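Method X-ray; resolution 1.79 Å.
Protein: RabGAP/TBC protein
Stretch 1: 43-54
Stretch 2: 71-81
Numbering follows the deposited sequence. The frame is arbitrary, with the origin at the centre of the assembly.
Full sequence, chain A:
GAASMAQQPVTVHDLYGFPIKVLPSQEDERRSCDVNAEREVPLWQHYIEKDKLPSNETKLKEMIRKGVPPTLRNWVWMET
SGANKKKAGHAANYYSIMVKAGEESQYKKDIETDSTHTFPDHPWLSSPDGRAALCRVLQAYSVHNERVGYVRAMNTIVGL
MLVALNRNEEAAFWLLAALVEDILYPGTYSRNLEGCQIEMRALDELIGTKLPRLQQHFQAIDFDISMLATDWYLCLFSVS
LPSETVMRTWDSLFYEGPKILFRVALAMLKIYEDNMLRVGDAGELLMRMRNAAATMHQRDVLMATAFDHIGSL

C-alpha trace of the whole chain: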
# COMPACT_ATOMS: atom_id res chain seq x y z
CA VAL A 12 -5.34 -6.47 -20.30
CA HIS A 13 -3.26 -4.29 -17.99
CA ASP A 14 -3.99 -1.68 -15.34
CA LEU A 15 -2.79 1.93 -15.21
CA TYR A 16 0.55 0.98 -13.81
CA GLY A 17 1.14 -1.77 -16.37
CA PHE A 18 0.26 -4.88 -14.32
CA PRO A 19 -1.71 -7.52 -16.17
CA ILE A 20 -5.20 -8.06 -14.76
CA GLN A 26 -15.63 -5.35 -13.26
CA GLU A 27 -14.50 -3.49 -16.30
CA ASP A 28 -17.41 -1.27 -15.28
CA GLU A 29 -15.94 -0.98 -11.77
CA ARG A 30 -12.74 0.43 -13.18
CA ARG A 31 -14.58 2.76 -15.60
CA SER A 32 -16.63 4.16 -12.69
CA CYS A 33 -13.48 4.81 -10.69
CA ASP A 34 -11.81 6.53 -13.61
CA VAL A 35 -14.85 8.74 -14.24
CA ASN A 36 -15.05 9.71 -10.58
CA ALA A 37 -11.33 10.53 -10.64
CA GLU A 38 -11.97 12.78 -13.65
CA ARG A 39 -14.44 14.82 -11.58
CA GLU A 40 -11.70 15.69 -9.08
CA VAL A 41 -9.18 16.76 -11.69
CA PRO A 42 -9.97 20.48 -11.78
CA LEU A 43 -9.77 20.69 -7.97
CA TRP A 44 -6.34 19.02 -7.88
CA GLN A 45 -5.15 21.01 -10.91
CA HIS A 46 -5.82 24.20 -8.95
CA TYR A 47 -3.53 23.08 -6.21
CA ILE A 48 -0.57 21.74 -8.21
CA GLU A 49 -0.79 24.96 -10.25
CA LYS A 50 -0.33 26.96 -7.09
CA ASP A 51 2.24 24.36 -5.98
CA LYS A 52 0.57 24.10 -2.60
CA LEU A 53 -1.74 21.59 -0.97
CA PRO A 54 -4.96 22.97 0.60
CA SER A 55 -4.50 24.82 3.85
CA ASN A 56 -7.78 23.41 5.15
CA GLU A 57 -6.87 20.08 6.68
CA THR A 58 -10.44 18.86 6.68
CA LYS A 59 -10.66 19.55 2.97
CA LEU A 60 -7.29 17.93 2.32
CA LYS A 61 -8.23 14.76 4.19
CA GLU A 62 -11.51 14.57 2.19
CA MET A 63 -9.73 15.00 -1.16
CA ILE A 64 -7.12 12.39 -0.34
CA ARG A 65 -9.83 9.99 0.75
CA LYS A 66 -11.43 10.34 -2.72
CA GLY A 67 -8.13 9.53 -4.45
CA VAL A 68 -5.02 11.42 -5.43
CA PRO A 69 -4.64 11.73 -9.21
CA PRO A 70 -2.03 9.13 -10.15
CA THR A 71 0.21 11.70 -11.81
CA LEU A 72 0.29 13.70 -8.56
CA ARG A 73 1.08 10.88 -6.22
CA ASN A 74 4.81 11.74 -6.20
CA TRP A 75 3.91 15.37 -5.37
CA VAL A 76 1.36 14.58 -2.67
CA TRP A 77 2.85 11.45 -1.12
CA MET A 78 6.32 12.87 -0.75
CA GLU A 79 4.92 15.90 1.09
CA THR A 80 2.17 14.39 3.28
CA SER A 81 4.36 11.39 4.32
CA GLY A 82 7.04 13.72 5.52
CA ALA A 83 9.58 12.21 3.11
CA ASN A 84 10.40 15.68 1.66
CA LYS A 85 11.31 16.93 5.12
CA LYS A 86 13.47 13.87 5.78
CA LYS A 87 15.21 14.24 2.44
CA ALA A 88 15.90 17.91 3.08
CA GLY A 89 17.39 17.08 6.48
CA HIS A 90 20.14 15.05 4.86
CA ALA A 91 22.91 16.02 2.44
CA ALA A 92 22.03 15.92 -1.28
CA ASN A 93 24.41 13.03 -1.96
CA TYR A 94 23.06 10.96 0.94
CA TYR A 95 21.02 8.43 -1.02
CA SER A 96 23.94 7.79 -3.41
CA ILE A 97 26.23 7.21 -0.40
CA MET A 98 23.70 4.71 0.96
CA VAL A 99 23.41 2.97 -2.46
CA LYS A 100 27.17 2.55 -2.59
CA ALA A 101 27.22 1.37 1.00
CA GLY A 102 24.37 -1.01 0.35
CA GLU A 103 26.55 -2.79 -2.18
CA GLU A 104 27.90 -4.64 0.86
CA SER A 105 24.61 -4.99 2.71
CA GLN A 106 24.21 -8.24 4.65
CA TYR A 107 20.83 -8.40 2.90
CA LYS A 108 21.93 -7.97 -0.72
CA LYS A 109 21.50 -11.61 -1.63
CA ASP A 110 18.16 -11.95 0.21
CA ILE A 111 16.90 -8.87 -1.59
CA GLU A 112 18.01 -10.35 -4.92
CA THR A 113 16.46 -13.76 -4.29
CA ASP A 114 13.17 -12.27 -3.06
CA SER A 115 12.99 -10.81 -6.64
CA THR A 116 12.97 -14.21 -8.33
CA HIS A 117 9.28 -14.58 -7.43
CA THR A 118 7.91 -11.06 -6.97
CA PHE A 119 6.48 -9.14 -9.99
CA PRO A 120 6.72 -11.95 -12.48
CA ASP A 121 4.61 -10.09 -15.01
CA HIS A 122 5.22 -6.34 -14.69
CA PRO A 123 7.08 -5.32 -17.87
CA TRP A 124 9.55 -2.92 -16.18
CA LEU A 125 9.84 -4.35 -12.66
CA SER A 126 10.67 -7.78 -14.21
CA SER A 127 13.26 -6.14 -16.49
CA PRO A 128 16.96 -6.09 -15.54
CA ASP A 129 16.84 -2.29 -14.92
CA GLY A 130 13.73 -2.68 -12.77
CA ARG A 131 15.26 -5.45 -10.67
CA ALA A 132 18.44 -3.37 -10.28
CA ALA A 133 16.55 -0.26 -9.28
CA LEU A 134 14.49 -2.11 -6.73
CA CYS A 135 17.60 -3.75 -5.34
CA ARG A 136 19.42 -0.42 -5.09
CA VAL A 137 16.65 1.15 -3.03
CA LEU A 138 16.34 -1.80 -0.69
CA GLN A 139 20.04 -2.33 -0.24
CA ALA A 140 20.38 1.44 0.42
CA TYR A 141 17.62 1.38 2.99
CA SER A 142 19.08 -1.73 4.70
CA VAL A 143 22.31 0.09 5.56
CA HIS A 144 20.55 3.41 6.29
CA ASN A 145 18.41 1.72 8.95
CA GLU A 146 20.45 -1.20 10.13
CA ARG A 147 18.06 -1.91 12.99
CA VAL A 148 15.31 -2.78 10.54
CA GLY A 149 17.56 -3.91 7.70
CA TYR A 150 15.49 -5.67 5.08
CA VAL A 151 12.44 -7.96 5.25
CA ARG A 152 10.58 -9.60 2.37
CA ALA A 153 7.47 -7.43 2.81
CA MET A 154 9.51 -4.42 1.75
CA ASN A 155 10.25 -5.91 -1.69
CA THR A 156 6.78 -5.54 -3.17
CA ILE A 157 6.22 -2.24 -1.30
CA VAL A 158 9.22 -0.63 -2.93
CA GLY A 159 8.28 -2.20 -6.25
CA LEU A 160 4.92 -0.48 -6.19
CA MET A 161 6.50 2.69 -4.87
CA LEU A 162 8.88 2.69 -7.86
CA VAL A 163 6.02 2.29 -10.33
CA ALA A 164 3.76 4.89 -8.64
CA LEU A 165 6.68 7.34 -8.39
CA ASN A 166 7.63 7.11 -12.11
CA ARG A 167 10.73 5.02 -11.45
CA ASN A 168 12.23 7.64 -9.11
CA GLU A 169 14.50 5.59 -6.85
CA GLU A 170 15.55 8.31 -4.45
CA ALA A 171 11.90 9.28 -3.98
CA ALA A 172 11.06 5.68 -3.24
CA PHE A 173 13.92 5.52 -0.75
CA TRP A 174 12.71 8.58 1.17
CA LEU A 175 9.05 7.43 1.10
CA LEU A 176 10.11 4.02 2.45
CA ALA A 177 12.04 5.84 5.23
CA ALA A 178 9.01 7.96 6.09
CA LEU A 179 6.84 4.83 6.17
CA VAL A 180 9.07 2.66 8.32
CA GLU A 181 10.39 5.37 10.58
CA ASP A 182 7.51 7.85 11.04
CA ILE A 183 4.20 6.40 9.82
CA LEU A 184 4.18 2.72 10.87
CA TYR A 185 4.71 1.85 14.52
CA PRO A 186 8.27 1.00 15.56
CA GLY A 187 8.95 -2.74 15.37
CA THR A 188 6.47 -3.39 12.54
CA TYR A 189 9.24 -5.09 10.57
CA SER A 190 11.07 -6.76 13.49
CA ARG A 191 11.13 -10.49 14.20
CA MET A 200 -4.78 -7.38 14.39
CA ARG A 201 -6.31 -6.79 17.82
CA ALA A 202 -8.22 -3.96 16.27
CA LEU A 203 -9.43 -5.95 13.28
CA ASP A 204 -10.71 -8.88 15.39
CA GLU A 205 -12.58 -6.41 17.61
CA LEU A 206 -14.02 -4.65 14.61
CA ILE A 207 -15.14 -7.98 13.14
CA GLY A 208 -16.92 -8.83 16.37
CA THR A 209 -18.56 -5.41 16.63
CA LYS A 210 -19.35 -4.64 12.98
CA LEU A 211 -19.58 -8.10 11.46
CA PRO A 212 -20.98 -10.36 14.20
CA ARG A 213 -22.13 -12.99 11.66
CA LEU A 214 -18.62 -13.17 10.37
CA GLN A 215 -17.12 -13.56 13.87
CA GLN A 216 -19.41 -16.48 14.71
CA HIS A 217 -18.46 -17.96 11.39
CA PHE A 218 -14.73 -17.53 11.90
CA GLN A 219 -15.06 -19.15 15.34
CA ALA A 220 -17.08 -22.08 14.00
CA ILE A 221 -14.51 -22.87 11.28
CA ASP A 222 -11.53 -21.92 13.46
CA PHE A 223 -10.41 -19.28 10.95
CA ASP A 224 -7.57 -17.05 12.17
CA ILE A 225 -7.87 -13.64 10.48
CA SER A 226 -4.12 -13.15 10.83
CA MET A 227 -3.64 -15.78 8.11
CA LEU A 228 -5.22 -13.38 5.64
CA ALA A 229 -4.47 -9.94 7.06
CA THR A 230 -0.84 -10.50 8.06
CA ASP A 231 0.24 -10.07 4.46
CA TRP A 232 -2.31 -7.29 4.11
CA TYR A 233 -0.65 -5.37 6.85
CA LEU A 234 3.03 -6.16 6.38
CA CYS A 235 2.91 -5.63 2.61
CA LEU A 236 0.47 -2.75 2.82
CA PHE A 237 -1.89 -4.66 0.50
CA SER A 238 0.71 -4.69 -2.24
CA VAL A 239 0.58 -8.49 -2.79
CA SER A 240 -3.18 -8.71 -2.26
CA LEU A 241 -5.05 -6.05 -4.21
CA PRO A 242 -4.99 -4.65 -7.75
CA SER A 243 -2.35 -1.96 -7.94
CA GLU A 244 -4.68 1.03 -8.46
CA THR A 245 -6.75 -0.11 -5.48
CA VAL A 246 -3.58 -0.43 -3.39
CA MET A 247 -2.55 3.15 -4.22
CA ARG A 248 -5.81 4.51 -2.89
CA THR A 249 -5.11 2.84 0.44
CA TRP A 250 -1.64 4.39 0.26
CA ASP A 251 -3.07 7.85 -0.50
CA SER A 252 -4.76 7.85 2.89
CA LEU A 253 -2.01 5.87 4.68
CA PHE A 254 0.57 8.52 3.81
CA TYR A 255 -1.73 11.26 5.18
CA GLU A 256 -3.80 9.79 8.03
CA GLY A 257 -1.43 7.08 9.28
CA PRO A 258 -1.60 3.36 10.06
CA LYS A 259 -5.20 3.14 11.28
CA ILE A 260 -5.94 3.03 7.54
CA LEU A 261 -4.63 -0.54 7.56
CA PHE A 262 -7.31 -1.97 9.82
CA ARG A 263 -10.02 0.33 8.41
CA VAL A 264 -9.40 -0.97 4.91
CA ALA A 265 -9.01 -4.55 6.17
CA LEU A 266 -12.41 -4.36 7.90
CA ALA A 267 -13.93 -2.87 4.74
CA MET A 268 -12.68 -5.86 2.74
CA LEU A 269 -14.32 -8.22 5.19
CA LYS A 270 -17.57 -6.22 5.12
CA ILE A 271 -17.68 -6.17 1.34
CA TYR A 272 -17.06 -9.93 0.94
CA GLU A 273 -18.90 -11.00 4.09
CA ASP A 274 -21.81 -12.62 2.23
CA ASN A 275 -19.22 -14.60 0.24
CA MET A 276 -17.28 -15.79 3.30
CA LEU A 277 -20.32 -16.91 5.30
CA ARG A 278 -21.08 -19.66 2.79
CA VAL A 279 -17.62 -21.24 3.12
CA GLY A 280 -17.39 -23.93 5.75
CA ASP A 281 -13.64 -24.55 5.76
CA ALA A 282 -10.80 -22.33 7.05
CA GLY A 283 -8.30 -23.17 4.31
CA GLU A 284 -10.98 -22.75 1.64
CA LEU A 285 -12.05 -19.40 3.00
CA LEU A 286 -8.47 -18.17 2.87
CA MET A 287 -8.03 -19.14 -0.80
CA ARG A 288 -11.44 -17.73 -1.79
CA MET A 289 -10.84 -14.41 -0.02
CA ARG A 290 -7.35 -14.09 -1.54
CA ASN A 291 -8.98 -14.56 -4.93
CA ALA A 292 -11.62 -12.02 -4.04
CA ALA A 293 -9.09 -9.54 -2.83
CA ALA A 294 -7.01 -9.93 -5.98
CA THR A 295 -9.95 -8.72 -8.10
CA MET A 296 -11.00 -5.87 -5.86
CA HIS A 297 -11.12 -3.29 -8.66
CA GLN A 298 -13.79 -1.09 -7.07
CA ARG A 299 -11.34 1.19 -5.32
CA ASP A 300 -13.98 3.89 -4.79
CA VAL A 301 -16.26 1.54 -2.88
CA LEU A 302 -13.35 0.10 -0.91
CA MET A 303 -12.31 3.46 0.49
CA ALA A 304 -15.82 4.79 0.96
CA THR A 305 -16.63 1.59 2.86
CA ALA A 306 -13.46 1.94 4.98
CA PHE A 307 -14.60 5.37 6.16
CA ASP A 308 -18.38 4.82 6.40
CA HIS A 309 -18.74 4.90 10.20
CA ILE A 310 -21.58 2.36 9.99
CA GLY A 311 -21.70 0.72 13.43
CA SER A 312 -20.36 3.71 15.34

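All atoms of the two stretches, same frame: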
# COMPACT_ATOMS: atom_id res chain seq x y z
N LEU A 43 -10.07 20.34 -9.35
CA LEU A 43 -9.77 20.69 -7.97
C LEU A 43 -8.28 20.48 -7.68
O LEU A 43 -7.60 21.37 -7.15
CB LEU A 43 -10.62 19.84 -7.03
CG LEU A 43 -12.11 20.16 -6.94
CD1 LEU A 43 -12.76 20.29 -8.28
CD2 LEU A 43 -12.80 19.09 -6.14
N TRP A 44 -7.77 19.30 -8.00
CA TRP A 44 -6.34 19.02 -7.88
C TRP A 44 -5.49 19.90 -8.81
O TRP A 44 -4.41 20.33 -8.43
CB TRP A 44 -6.04 17.55 -8.19
CG TRP A 44 -6.44 16.67 -7.06
CD1 TRP A 44 -7.58 15.94 -6.96
CD2 TRP A 44 -5.71 16.46 -5.85
NE1 TRP A 44 -7.61 15.27 -5.77
CE2 TRP A 44 -6.48 15.57 -5.06
CE3 TRP A 44 -4.50 16.92 -5.36
CZ2 TRP A 44 -6.07 15.14 -3.81
CZ3 TRP A 44 -4.08 16.49 -4.09
CH2 TRP A 44 -4.86 15.59 -3.35
N GLN A 45 -5.95 20.15 -10.02
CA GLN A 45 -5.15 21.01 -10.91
C GLN A 45 -4.91 22.38 -10.28
O GLN A 45 -3.84 22.97 -10.44
CB GLN A 45 -5.80 21.17 -12.27
CG GLN A 45 -4.95 21.95 -13.27
CD GLN A 45 -3.77 21.19 -13.83
OE1 GLN A 45 -2.87 21.79 -14.44
NE2 GLN A 45 -3.78 19.87 -13.69
N HIS A 46 -5.91 22.89 -9.57
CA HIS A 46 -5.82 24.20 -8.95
C HIS A 46 -4.67 24.22 -7.98
O HIS A 46 -3.90 25.18 -7.91
CB HIS A 46 -7.14 24.56 -8.22
CG HIS A 46 -7.05 25.80 -7.38
ND1 HIS A 46 -6.94 27.06 -7.93
CD2 HIS A 46 -7.04 25.98 -6.04
CE1 HIS A 46 -6.84 27.95 -6.96
NE2 HIS A 46 -6.90 27.33 -5.80
N TYR A 47 -4.54 23.13 -7.24
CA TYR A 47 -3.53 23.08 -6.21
C TYR A 47 -2.12 22.86 -6.77
O TYR A 47 -1.19 23.57 -6.36
CB TYR A 47 -3.94 22.02 -5.20
CG TYR A 47 -5.08 22.56 -4.35
CD1 TYR A 47 -4.85 23.58 -3.44
CD2 TYR A 47 -6.36 22.06 -4.46
CE1 TYR A 47 -5.87 24.09 -2.67
CE2 TYR A 47 -7.40 22.57 -3.69
CZ TYR A 47 -7.14 23.59 -2.80
OH TYR A 47 -8.13 24.12 -2.00
N ILE A 48 -1.94 21.94 -7.71
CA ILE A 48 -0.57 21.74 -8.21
C ILE A 48 -0.13 23.00 -8.96
O ILE A 48 1.05 23.34 -8.98
CB ILE A 48 -0.45 20.49 -9.12
CG1 ILE A 48 0.97 20.30 -9.63
CG2 ILE A 48 -1.38 20.59 -10.32
CD1 ILE A 48 2.00 20.17 -8.58
N GLU A 49 -1.09 23.71 -9.56
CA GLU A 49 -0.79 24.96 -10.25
C GLU A 49 -0.22 26.00 -9.31
O GLU A 49 0.64 26.78 -9.68
CB GLU A 49 -2.05 25.54 -10.90
CG GLU A 49 -2.18 25.23 -12.37
CD GLU A 49 -3.53 25.65 -12.96
OE1 GLU A 49 -4.37 26.19 -12.22
OE2 GLU A 49 -3.75 25.40 -14.17
N LYS A 50 -0.75 26.01 -8.09
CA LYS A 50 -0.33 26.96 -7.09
C LYS A 50 0.85 26.38 -6.32
O LYS A 50 1.42 27.03 -5.45
CB LYS A 50 -1.49 27.29 -6.15
N ASP A 51 1.19 25.13 -6.66
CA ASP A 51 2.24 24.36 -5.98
C ASP A 51 2.09 24.39 -4.47
O ASP A 51 3.06 24.57 -3.72
CB ASP A 51 3.63 24.86 -6.39
CG ASP A 51 4.65 23.73 -6.47
OD1 ASP A 51 4.61 22.81 -5.62
OD2 ASP A 51 5.51 23.77 -7.38
N LYS A 52 0.86 24.19 -4.02
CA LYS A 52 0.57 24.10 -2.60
C LYS A 52 -0.67 23.25 -2.37
O LYS A 52 -1.70 23.43 -3.04
CB LYS A 52 0.37 25.49 -2.00
N LEU A 53 -0.57 22.32 -1.43
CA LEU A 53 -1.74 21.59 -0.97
C LEU A 53 -2.66 22.52 -0.19
O LEU A 53 -2.19 23.51 0.37
CB LEU A 53 -1.32 20.42 -0.09
CG LEU A 53 -0.55 19.30 -0.77
CD1 LEU A 53 -0.02 18.33 0.27
CD2 LEU A 53 -1.43 18.56 -1.76
N PRO A 54 -3.96 22.20 -0.15
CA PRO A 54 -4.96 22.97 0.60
C PRO A 54 -4.55 23.22 2.04
O PRO A 54 -4.02 22.32 2.72
CB PRO A 54 -6.21 22.08 0.55
CG PRO A 54 -6.01 21.15 -0.56
CD PRO A 54 -4.56 21.04 -0.84
N THR A 71 -0.95 10.95 -11.37
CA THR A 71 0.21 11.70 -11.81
C THR A 71 0.72 12.61 -10.70
O THR A 71 1.88 13.06 -10.76
CB THR A 71 -0.11 12.51 -13.11
OG1 THR A 71 1.10 13.04 -13.68
CG2 THR A 71 -1.07 13.64 -12.89
N LEU A 72 -0.13 12.91 -9.71
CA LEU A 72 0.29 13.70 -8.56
C LEU A 72 0.73 12.90 -7.36
O LEU A 72 0.93 13.48 -6.30
CB LEU A 72 -0.85 14.63 -8.10
CG LEU A 72 -1.24 15.71 -9.11
CD1 LEU A 72 -2.29 16.64 -8.50
CD2 LEU A 72 -0.01 16.53 -9.52
N ARG A 73 0.84 11.58 -7.46
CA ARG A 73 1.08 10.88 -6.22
C ARG A 73 2.50 11.21 -5.73
O ARG A 73 2.71 11.33 -4.56
CB ARG A 73 0.82 9.40 -6.36
CG ARG A 73 -0.62 9.12 -6.35
CD ARG A 73 -0.95 7.64 -6.55
NE ARG A 73 -2.30 7.38 -6.09
CZ ARG A 73 -3.26 6.77 -6.76
NH1 ARG A 73 -3.04 6.22 -7.97
NH2 ARG A 73 -4.45 6.65 -6.19
N ASN A 74 3.45 11.38 -6.64
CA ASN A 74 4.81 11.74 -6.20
C ASN A 74 4.71 13.05 -5.43
O ASN A 74 5.16 13.12 -4.31
CB ASN A 74 5.76 11.83 -7.41
CG ASN A 74 7.23 11.92 -7.00
OD1 ASN A 74 7.55 12.42 -5.94
ND2 ASN A 74 8.12 11.45 -7.86
N TRP A 75 4.06 14.05 -6.00
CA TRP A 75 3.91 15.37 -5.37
C TRP A 75 3.27 15.28 -3.97
O TRP A 75 3.80 15.78 -2.97
CB TRP A 75 3.08 16.30 -6.28
CG TRP A 75 2.93 17.69 -5.76
CD1 TRP A 75 3.93 18.55 -5.43
CD2 TRP A 75 1.70 18.40 -5.53
NE1 TRP A 75 3.40 19.75 -5.01
CE2 TRP A 75 2.04 19.68 -5.06
CE3 TRP A 75 0.36 18.07 -5.69
CZ2 TRP A 75 1.07 20.63 -4.74
CZ3 TRP A 75 -0.59 19.00 -5.36
CH2 TRP A 75 -0.24 20.26 -4.90
N VAL A 76 2.11 14.65 -3.91
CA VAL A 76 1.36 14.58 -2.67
C VAL A 76 1.97 13.62 -1.65
O VAL A 76 2.06 13.94 -0.48
CB VAL A 76 -0.09 14.16 -2.93
CG1 VAL A 76 -0.89 14.08 -1.65
CG2 VAL A 76 -0.76 15.12 -3.91
N TRP A 77 2.31 12.40 -2.07
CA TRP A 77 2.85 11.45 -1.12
C TRP A 77 4.11 11.93 -0.46
O TRP A 77 4.31 11.72 0.72
CB TRP A 77 3.17 10.14 -1.79
CG TRP A 77 2.00 9.33 -2.16
CD1 TRP A 77 0.67 9.64 -1.97
CD2 TRP A 77 2.03 8.05 -2.79
NE1 TRP A 77 -0.12 8.62 -2.47
CE2 TRP A 77 0.69 7.65 -2.99
CE3 TRP A 77 3.05 7.22 -3.26
CZ2 TRP A 77 0.36 6.43 -3.58
CZ3 TRP A 77 2.72 6.02 -3.86
CH2 TRP A 77 1.38 5.63 -4.01
N MET A 78 5.00 12.49 -1.26
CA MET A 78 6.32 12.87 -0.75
C MET A 78 6.18 13.99 0.28
O MET A 78 6.94 14.06 1.24
CB MET A 78 7.24 13.29 -1.87
CG MET A 78 7.66 12.15 -2.82
SD MET A 78 8.58 10.78 -2.07
CE MET A 78 10.13 11.59 -1.66
N GLU A 79 5.19 14.85 0.10
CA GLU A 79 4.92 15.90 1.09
C GLU A 79 4.12 15.41 2.32
O GLU A 79 4.57 15.56 3.46
CB GLU A 79 4.16 17.06 0.42
CG GLU A 79 3.81 18.22 1.35
CD GLU A 79 5.04 18.93 1.88
OE1 GLU A 79 6.14 18.72 1.33
OE2 GLU A 79 4.90 19.70 2.85
N THR A 80 2.95 14.81 2.11
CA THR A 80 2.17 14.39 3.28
C THR A 80 2.88 13.31 4.13
O THR A 80 2.66 13.25 5.33
CB THR A 80 0.78 13.84 2.87
OG1 THR A 80 0.93 12.70 2.02
CG2 THR A 80 -0.01 14.86 2.13
N SER A 81 3.72 12.46 3.54
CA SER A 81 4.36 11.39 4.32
C SER A 81 5.45 11.95 5.20
O SER A 81 5.94 11.29 6.09
CB SER A 81 5.00 10.34 3.44
OG SER A 81 6.05 10.96 2.67
O HOH W 1 4.86 21.51 -3.61

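The two stretches meet as helix 43-50, followed by a loop, against helix 73-80. The helix axes approach to 12.0 Å, with 68° between their N-to-C directions. That spacing is too wide for backbone contact, so large side chains fill it; the nearest CA pairs are I48 CA to L72 CA at 8.1 Å and L53 CA to V76 CA at 7.9 Å. About 463 Å² is buried, counting both sides.

W75 covers more of this surface than any other residue. Its CA-to-CB bond points toward stretch 1, and chi1 in the t well (-177°) with chi2 of 56° carries the indole into the bend where the first helix gives way to loop. I48, with chi1 t and chi2 p, places its terminal methyl over one face of that indole: I48 CD1 lies 3.5 Å from W75 CD2 and 3.6 Å from the centroid of the five-membered ring, 14° off the ring normal. This is CH-pi geometry, a weakly polarised methyl against the pi cloud.

The bend itself is a Schellman motif. D51 takes positive phi (49°), and the backbone bond from K52 N to Y47 O (3.2 Å) closes the turn. K52 N also sits at the edge of the W75 ring, 3.6 Å from W75 CZ2, while W75 CH2 comes within 3.7 Å of Y47 C. The indole therefore packs against the turn's backbone as well as its side chains.

Polar contact is concentrated at the indole nitrogen. W75 NE1 donates to D51 OD1 at 3.3 Å, but the N-H...O angle of 138° makes this a weak bond. A water bridges the same pair, accepting from W75 NE1 at 2.7 Å and donating to D51 OD1 at 2.4 Å, a notably short distance. D51 chi1 lies between wells at -145°, and the end of its side chain comes nearer to stretch 2 than its sideways CA-to-CB bond would suggest.

W44 (chi1 m, chi2 99°) also starts sideways and reaches inward. Its six-membered ring meets aliphatic groups, with W44 CZ3 3.6 Å from V76 CG2 and W44 CE3 3.8 Å from L72 CD1. L72, at the N-cap position, uses an m,t rotamer that brings L72 CD1 to 3.8 Å from W44 CE3 and 4.3 Å from I48 CB, and L72 CD2 to 3.9 Å from I48 CG1.

L53, also m,t, extends the apolar contact beyond the bend. L53 CD2 approaches W75 CZ3 at 3.7 Å and V76 CG2 at 4.1 Å, whereas L53 CD1 reaches T80 CG2 at 3.9 Å.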